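Local coordinates for protein S-adenosylmethionine:tRNA ribosyltransferase-isomerase (Thermotoga maritima, PDB 1VKY) that probably transfers and isomerises the ribose moiety of S-adenosylmethionine onto the modified base of preQ1-tRNA, giving epoxyqueuosine in the queuosine pathway, at residues Ser89-Leu94 with Leu106-Gln111; Glu100-Cys105 with Ile139-Pro144. One frame throughout, in Å; residues are numbered along the deposited sequence.

Interaction 1 (Ser89-Leu94 with Leu106-Gln111); sequences SIEILL and LVRPGQ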
loop_
_atom_site.group_PDB
_atom_site.type_symbol
_atom_site.label_atom_id
_atom_site.label_comp_id
_atom_site.label_asym_id
_atom_site.label_seq_id
_atom_site.Cartn_x
_atom_site.Cartn_y
_atom_site.Cartn_z
ATOM N N SER B 89 14.886 -18.656 34.113
ATOM C CA SER B 89 14.258 -17.521 33.403
ATOM C C SER B 89 13.624 -17.881 32.035
ATOM O O SER B 89 14.310 -17.912 31.009
ATOM C CB SER B 89 15.283 -16.418 33.173
ATOM O OG SER B 89 14.746 -15.440 32.294
ATOM N N ILE B 90 12.308 -18.056 32.014
ATOM C CA ILE B 90 11.600 -18.619 30.856
ATOM C C ILE B 90 10.830 -17.582 30.034
ATOM O O ILE B 90 10.155 -16.715 30.577
ATOM C CB ILE B 90 10.670 -19.708 31.377
ATOM C CG1 ILE B 90 11.520 -20.745 32.113
ATOM C CG2 ILE B 90 9.881 -20.339 30.250
ATOM C CD1 ILE B 90 10.759 -21.790 32.793
ATOM N N GLU B 91 10.943 -17.670 28.716
ATOM C CA GLU B 91 10.216 -16.775 27.837
ATOM C C GLU B 91 8.875 -17.421 27.465
ATOM O O GLU B 91 8.792 -18.628 27.224
ATOM C CB GLU B 91 11.033 -16.477 26.580
ATOM C CG GLU B 91 10.375 -15.506 25.623
ATOM C CD GLU B 91 11.061 -15.471 24.268
ATOM O OE1 GLU B 91 11.805 -16.424 23.938
ATOM O OE2 GLU B 91 10.856 -14.488 23.528
ATOM N N ILE B 92 7.836 -16.598 27.437
ATOM C CA ILE B 92 6.484 -17.036 27.112
ATOM C C ILE B 92 5.964 -16.157 25.990
ATOM O O ILE B 92 5.948 -14.928 26.127
ATOM C CB ILE B 92 5.551 -16.887 28.339
ATOM C CG1 ILE B 92 6.062 -17.710 29.514
ATOM C CG2 ILE B 92 4.129 -17.273 27.970
ATOM C CD1 ILE B 92 5.470 -17.284 30.848
ATOM N N LEU B 93 5.562 -16.781 24.883
ATOM C CA LEU B 93 4.919 -16.080 23.762
ATOM C C LEU B 93 3.494 -16.583 23.598
ATOM O O LEU B 93 3.301 -17.773 23.374
ATOM C CB LEU B 93 5.677 -16.371 22.458
ATOM C CG LEU B 93 7.149 -16.035 22.456
ATOM C CD1 LEU B 93 7.802 -16.615 21.227
ATOM C CD2 LEU B 93 7.313 -14.518 22.483
ATOM N N LEU B 94 2.523 -15.670 23.649
ATOM C CA LEU B 94 1.126 -15.999 23.495
ATOM C C LEU B 94 0.816 -16.262 22.024
ATOM O O LEU B 94 1.175 -15.460 21.169
ATOM C CB LEU B 94 0.235 -14.864 24.025
ATOM C CG LEU B 94 -0.223 -14.937 25.486
ATOM C CD1 LEU B 94 0.918 -15.026 26.468
ATOM C CD2 LEU B 94 -1.125 -13.742 25.806
ATOM N N LEU B 106 4.095 -20.416 23.388
ATOM C CA LEU B 106 5.405 -20.940 23.077
ATOM C C LEU B 106 6.263 -20.604 24.287
ATOM O O LEU B 106 6.355 -19.442 24.664
ATOM C CB LEU B 106 5.928 -20.266 21.791
ATOM C CG LEU B 106 6.506 -21.193 20.761
ATOM C CD1 LEU B 106 7.865 -21.654 21.270
ATOM C CD2 LEU B 106 5.591 -22.368 20.489
ATOM N N VAL B 107 6.840 -21.617 24.922
ATOM C CA VAL B 107 7.610 -21.425 26.138
ATOM C C VAL B 107 9.037 -21.898 25.857
ATOM O O VAL B 107 9.231 -23.028 25.411
ATOM C CB VAL B 107 6.984 -22.200 27.306
ATOM C CG1 VAL B 107 7.876 -22.159 28.500
ATOM C CG2 VAL B 107 5.617 -21.615 27.650
ATOM N N ARG B 108 10.019 -21.032 26.121
ATOM C CA ARG B 108 11.430 -21.312 25.832
ATOM C C ARG B 108 12.294 -20.856 27.010
ATOM O O ARG B 108 12.267 -19.676 27.351
ATOM C CB ARG B 108 11.857 -20.582 24.547
ATOM C CG ARG B 108 11.016 -20.982 23.328
ATOM C CD ARG B 108 11.421 -20.390 21.983
ATOM N NE ARG B 108 11.301 -18.937 21.933
ATOM C CZ ARG B 108 11.520 -18.209 20.843
ATOM N NH1 ARG B 108 11.865 -18.798 19.704
ATOM N NH2 ARG B 108 11.399 -16.889 20.889
ATOM N N PRO B 109 13.054 -21.745 27.646
ATOM C CA PRO B 109 13.144 -23.167 27.335
ATOM C C PRO B 109 11.961 -24.001 27.825
ATOM O O PRO B 109 11.604 -23.965 29.004
ATOM C CB PRO B 109 14.393 -23.589 28.088
ATOM C CG PRO B 109 14.456 -22.671 29.250
ATOM C CD PRO B 109 13.960 -21.367 28.742
ATOM N N GLY B 110 11.393 -24.779 26.908
ATOM C CA GLY B 110 10.165 -25.526 27.145
ATOM C C GLY B 110 10.353 -26.829 27.880
ATOM O O GLY B 110 9.460 -27.239 28.597
ATOM N N GLN B 111 11.503 -27.482 27.709
ATOM C CA GLN B 111 11.804 -28.749 28.407
ATOM C C GLN B 111 11.503 -28.667 29.911
ATOM O O GLN B 111 11.085 -29.648 30.540
ATOM C CB GLN B 111 13.274 -29.156 28.199
#
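Glu-91 OE1 is gripped by two nitrogens of one guanidinium, Arg-108 NH2 at 3.1 Å and, more weakly, Arg-108 NE at 3.3 Å. NH2 reaches the oxygen from its syn side, well out of the carboxylate plane, and the two flat groups are turned 26° against each other. The side chains run side by side and point the same way: Glu-91 is extended, with CG anti to the backbone N (chi1 -178°), whereas Arg-108 bends at chi3. Leu-93 CD1 lies over one face of the guanidinium, 3.6 Å from Arg-108 NH2. Arg-108 NH1 has a further partner in Glu-233, so the arginine is shared between two carboxylates, whose combined charge probably helps to hold the guanidinium in place. Replacing Arg-108 by an alanine would probably leave the carboxylates of Glu-91 and Glu-233 without their shared cation and uncover Leu-93 CD1.

Beneath this salt bridge the backbones pair twice over. Glu-91 and Arg-108 exchange both N-H...O bonds, the shorter from Glu-91 N to Arg-108 O at 2.8 Å, and Leu-93 and Leu-106 do the same, their CB atoms meeting on the same face as the ion pair. Between them Ile-92 and Val-107 form a non-hydrogen-bonded pair, in which Val-107 CA approaches Glu-91 O at 3.2 Å as a CA-H...O contact. On the face bearing Ile-92 and Val-107 the contacts between the two segments are apolar. Near its end Ile-90 CG2 packs on Val-107 CG1 at a doubtfully short 3.2 Å, while Pro-109 CD, after a cis peptide bond, packs 4.2 Å from Ile-90 CG1. Alternating hydrogen-bonded and non-hydrogen-bonded pairs mark antiparallel strands, and 89-97 and 102-108, consecutive in the chain, form a beta hairpin of a six-stranded sheet.

Interaction 2 (Glu100-Cys105 with Ile139-Pro144); sequences EGIWKC and ILKFQP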
loop_
_atom_site.group_PDB
_atom_site.type_symbol
_atom_site.label_atom_id
_atom_site.label_comp_id
_atom_site.label_asym_id
_atom_site.label_seq_id
_atom_site.Cartn_x
_atom_site.Cartn_y
_atom_site.Cartn_z
ATOM N N GLU B 100 -10.537 -16.578 28.248
ATOM C CA GLU B 100 -9.952 -15.467 28.997
ATOM C C GLU B 100 -8.926 -16.008 29.976
ATOM O O GLU B 100 -9.240 -16.850 30.797
ATOM C CB GLU B 100 -11.053 -14.739 29.782
ATOM C CG GLU B 100 -10.572 -13.599 30.685
ATOM C CD GLU B 100 -10.119 -12.349 29.933
ATOM O OE1 GLU B 100 -10.501 -12.146 28.769
ATOM O OE2 GLU B 100 -9.391 -11.529 30.524
ATOM N N GLY B 101 -7.695 -15.549 29.870
ATOM C CA GLY B 101 -6.645 -15.987 30.793
ATOM C C GLY B 101 -6.113 -17.408 30.636
ATOM O O GLY B 101 -5.354 -17.850 31.485
ATOM N N ILE B 102 -6.518 -18.129 29.579
ATOM C CA ILE B 102 -5.965 -19.451 29.222
ATOM C C ILE B 102 -5.515 -19.403 27.746
ATOM O O ILE B 102 -6.331 -19.231 26.809
ATOM C CB ILE B 102 -6.984 -20.627 29.489
ATOM C CG1 ILE B 102 -7.505 -20.592 30.917
ATOM C CG2 ILE B 102 -6.322 -21.978 29.222
ATOM C CD1 ILE B 102 -8.447 -21.723 31.270
ATOM N N TRP B 103 -4.202 -19.542 27.558
ATOM C CA TRP B 103 -3.556 -19.400 26.270
ATOM C C TRP B 103 -2.612 -20.546 25.944
ATOM O O TRP B 103 -1.880 -21.017 26.820
ATOM C CB TRP B 103 -2.716 -18.114 26.294
ATOM C CG TRP B 103 -3.519 -16.874 26.297
ATOM C CD1 TRP B 103 -4.210 -16.329 27.361
ATOM C CD2 TRP B 103 -3.729 -16.006 25.197
ATOM N NE1 TRP B 103 -4.836 -15.177 26.968
ATOM C CE2 TRP B 103 -4.565 -14.954 25.644
ATOM C CE3 TRP B 103 -3.303 -16.005 23.871
ATOM C CZ2 TRP B 103 -4.961 -13.914 24.816
ATOM C CZ3 TRP B 103 -3.681 -14.966 23.058
ATOM C CH2 TRP B 103 -4.513 -13.937 23.538
ATOM N N LYS B 104 -2.608 -20.965 24.672
ATOM C CA LYS B 104 -1.547 -21.774 24.132
ATOM C C LYS B 104 -0.395 -20.848 23.901
ATOM O O LYS B 104 -0.556 -19.816 23.259
ATOM C CB LYS B 104 -1.921 -22.414 22.795
ATOM C CG LYS B 104 -2.913 -23.523 22.930
ATOM C CD LYS B 104 -3.456 -23.966 21.584
ATOM C CE LYS B 104 -2.398 -24.527 20.675
ATOM N NZ LYS B 104 -2.107 -25.911 21.033
ATOM N N CYS B 105 0.762 -21.237 24.412
ATOM C CA CYS B 105 1.951 -20.398 24.423
ATOM C C CYS B 105 3.150 -21.165 23.933
ATOM O O CYS B 105 3.249 -22.377 24.082
ATOM C CB CYS B 105 2.246 -19.925 25.850
ATOM S SG CYS B 105 0.939 -18.883 26.540
ATOM N N ILE B 139 -0.139 -25.055 27.418
ATOM C CA ILE B 139 -1.369 -24.390 27.765
ATOM C C ILE B 139 -1.155 -23.813 29.140
ATOM O O ILE B 139 -0.898 -24.533 30.089
ATOM C CB ILE B 139 -2.561 -25.363 27.723
ATOM C CG1 ILE B 139 -2.838 -25.809 26.273
ATOM C CG2 ILE B 139 -3.783 -24.670 28.237
ATOM C CD1 ILE B 139 -1.909 -26.834 25.763
ATOM N N LEU B 140 -1.265 -22.501 29.237
ATOM C CA LEU B 140 -1.011 -21.798 30.482
ATOM C C LEU B 140 -2.270 -21.110 30.963
ATOM O O LEU B 140 -2.942 -20.421 30.205
ATOM C CB LEU B 140 0.065 -20.741 30.262
ATOM C CG LEU B 140 1.549 -21.057 30.484
ATOM C CD1 LEU B 140 1.983 -22.448 30.240
ATOM C CD2 LEU B 140 2.327 -20.138 29.635
ATOM N N LYS B 141 -2.579 -21.299 32.239
ATOM C CA LYS B 141 -3.644 -20.550 32.910
ATOM C C LYS B 141 -2.994 -19.452 33.764
ATOM O O LYS B 141 -2.216 -19.742 34.678
ATOM C CB LYS B 141 -4.510 -21.481 33.774
ATOM C CG LYS B 141 -5.629 -20.777 34.516
ATOM C CD LYS B 141 -6.611 -21.746 35.243
ATOM C CE LYS B 141 -6.119 -22.219 36.605
ATOM N NZ LYS B 141 -6.197 -21.209 37.692
ATOM N N PHE B 142 -3.292 -18.199 33.438
ATOM C CA PHE B 142 -2.743 -17.043 34.162
ATOM C C PHE B 142 -3.499 -16.795 35.455
ATOM O O PHE B 142 -4.662 -17.159 35.569
ATOM C CB PHE B 142 -2.738 -15.818 33.249
ATOM C CG PHE B 142 -1.712 -15.915 32.176
ATOM C CD1 PHE B 142 -2.003 -16.518 30.977
ATOM C CD2 PHE B 142 -0.413 -15.493 32.410
ATOM C CE1 PHE B 142 -1.041 -16.636 30.009
ATOM C CE2 PHE B 142 0.556 -15.602 31.418
ATOM C CZ PHE B 142 0.240 -16.166 30.240
ATOM N N GLN B 143 -2.808 -16.236 36.446
ATOM C CA GLN B 143 -3.417 -15.905 37.738
ATOM C C GLN B 143 -3.063 -14.435 37.984
ATOM O O GLN B 143 -1.885 -14.131 38.168
ATOM C CB GLN B 143 -2.860 -16.814 38.823
ATOM C CG GLN B 143 -3.577 -16.710 40.179
ATOM C CD GLN B 143 -3.358 -17.949 41.033
ATOM O OE1 GLN B 143 -2.898 -17.850 42.176
ATOM N NE2 GLN B 143 -3.675 -19.125 40.472
ATOM N N PRO B 144 -4.029 -13.510 37.885
ATOM C CA PRO B 144 -5.431 -13.800 37.626
ATOM C C PRO B 144 -5.681 -14.025 36.146
ATOM O O PRO B 144 -4.843 -13.683 35.318
ATOM C CB PRO B 144 -6.143 -12.521 38.091
ATOM C CG PRO B 144 -5.178 -11.434 37.832
ATOM C CD PRO B 144 -3.788 -12.059 37.937
#
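Trp-103 and Phe-142 each set CG anti to the carbonyl carbon (chi1 -71° in both), and from these positions the two rings approach with Trp-103 CD1 4.1 Å from Phe-142 CE1. They belong to neighbouring strands, 102-108 and 138-143, in an antiparallel sheet of six, and illustrate how one pair of strands can carry a different chemistry on each face. Trp-103 and Leu-140 form the hydrogen-bonded pair. Leu-140 N gives a nearly straight bond (175°) to Trp-103 O, while Trp-103 N reaches Leu-140 O at 3.1 Å. On the face of these two residues Leu-140 CD2 touches Cys-105 SG at 3.6 Å, and Phe-142 extends the apolar surface toward Ile-150 of helix 147-153. The indole NE1 is satisfied outside the pair by Asp-147, which also accepts a bond from Gly-101 N.

The other face is built differently. Ile-102 CG2 crosses to Ile-139 CG2 at 3.8 Å, and Ile-102 CG1 meets only the aliphatic part of Lys-141, at CG. Lys-104 lies alongside Ile-139, its CG 4.1 Å from Ile-139 CG1, and then bends at chi3 and chi4; NZ ends in a salt bridge with Asp-135 and a hydrogen bond to Thr-137. Thus the lysine packs with its stem and pairs with its tip.

Just before strand 102-108, Gly-101 has positive phi (72°), a backbone shape that favours a residue lacking CB. Its carbonyl receives Phe-142 N at 2.9 Å, almost along the C=O axis. The same oxygen also lies at the edge of the phenyl ring, in its plane, with Phe-142 CD1 3.6 Å from Gly-101 O.

Strand 102-108 is common to both contacts: interaction 1 uses its later part to pair with strand 89-97, interaction 2 its earlier part to pair with strand 138-143. Their centres are 13 Å apart, yet the side chains meet across the shared strand. Ile-92 CG2 lies 3.8 Å from both Cys-105 SG and Leu-140 CD2, and Leu-94 CD2 packs 3.5 Å from Trp-103 CD2, so apolar residues of three adjacent strands form one continuous layer. The contacts thus join strands that are neighbours in the six-stranded antiparallel sheet, which is distinct from the nine-stranded mixed sheet. Neither contact can be tied to the active site, and both are best read as packing within this sheet.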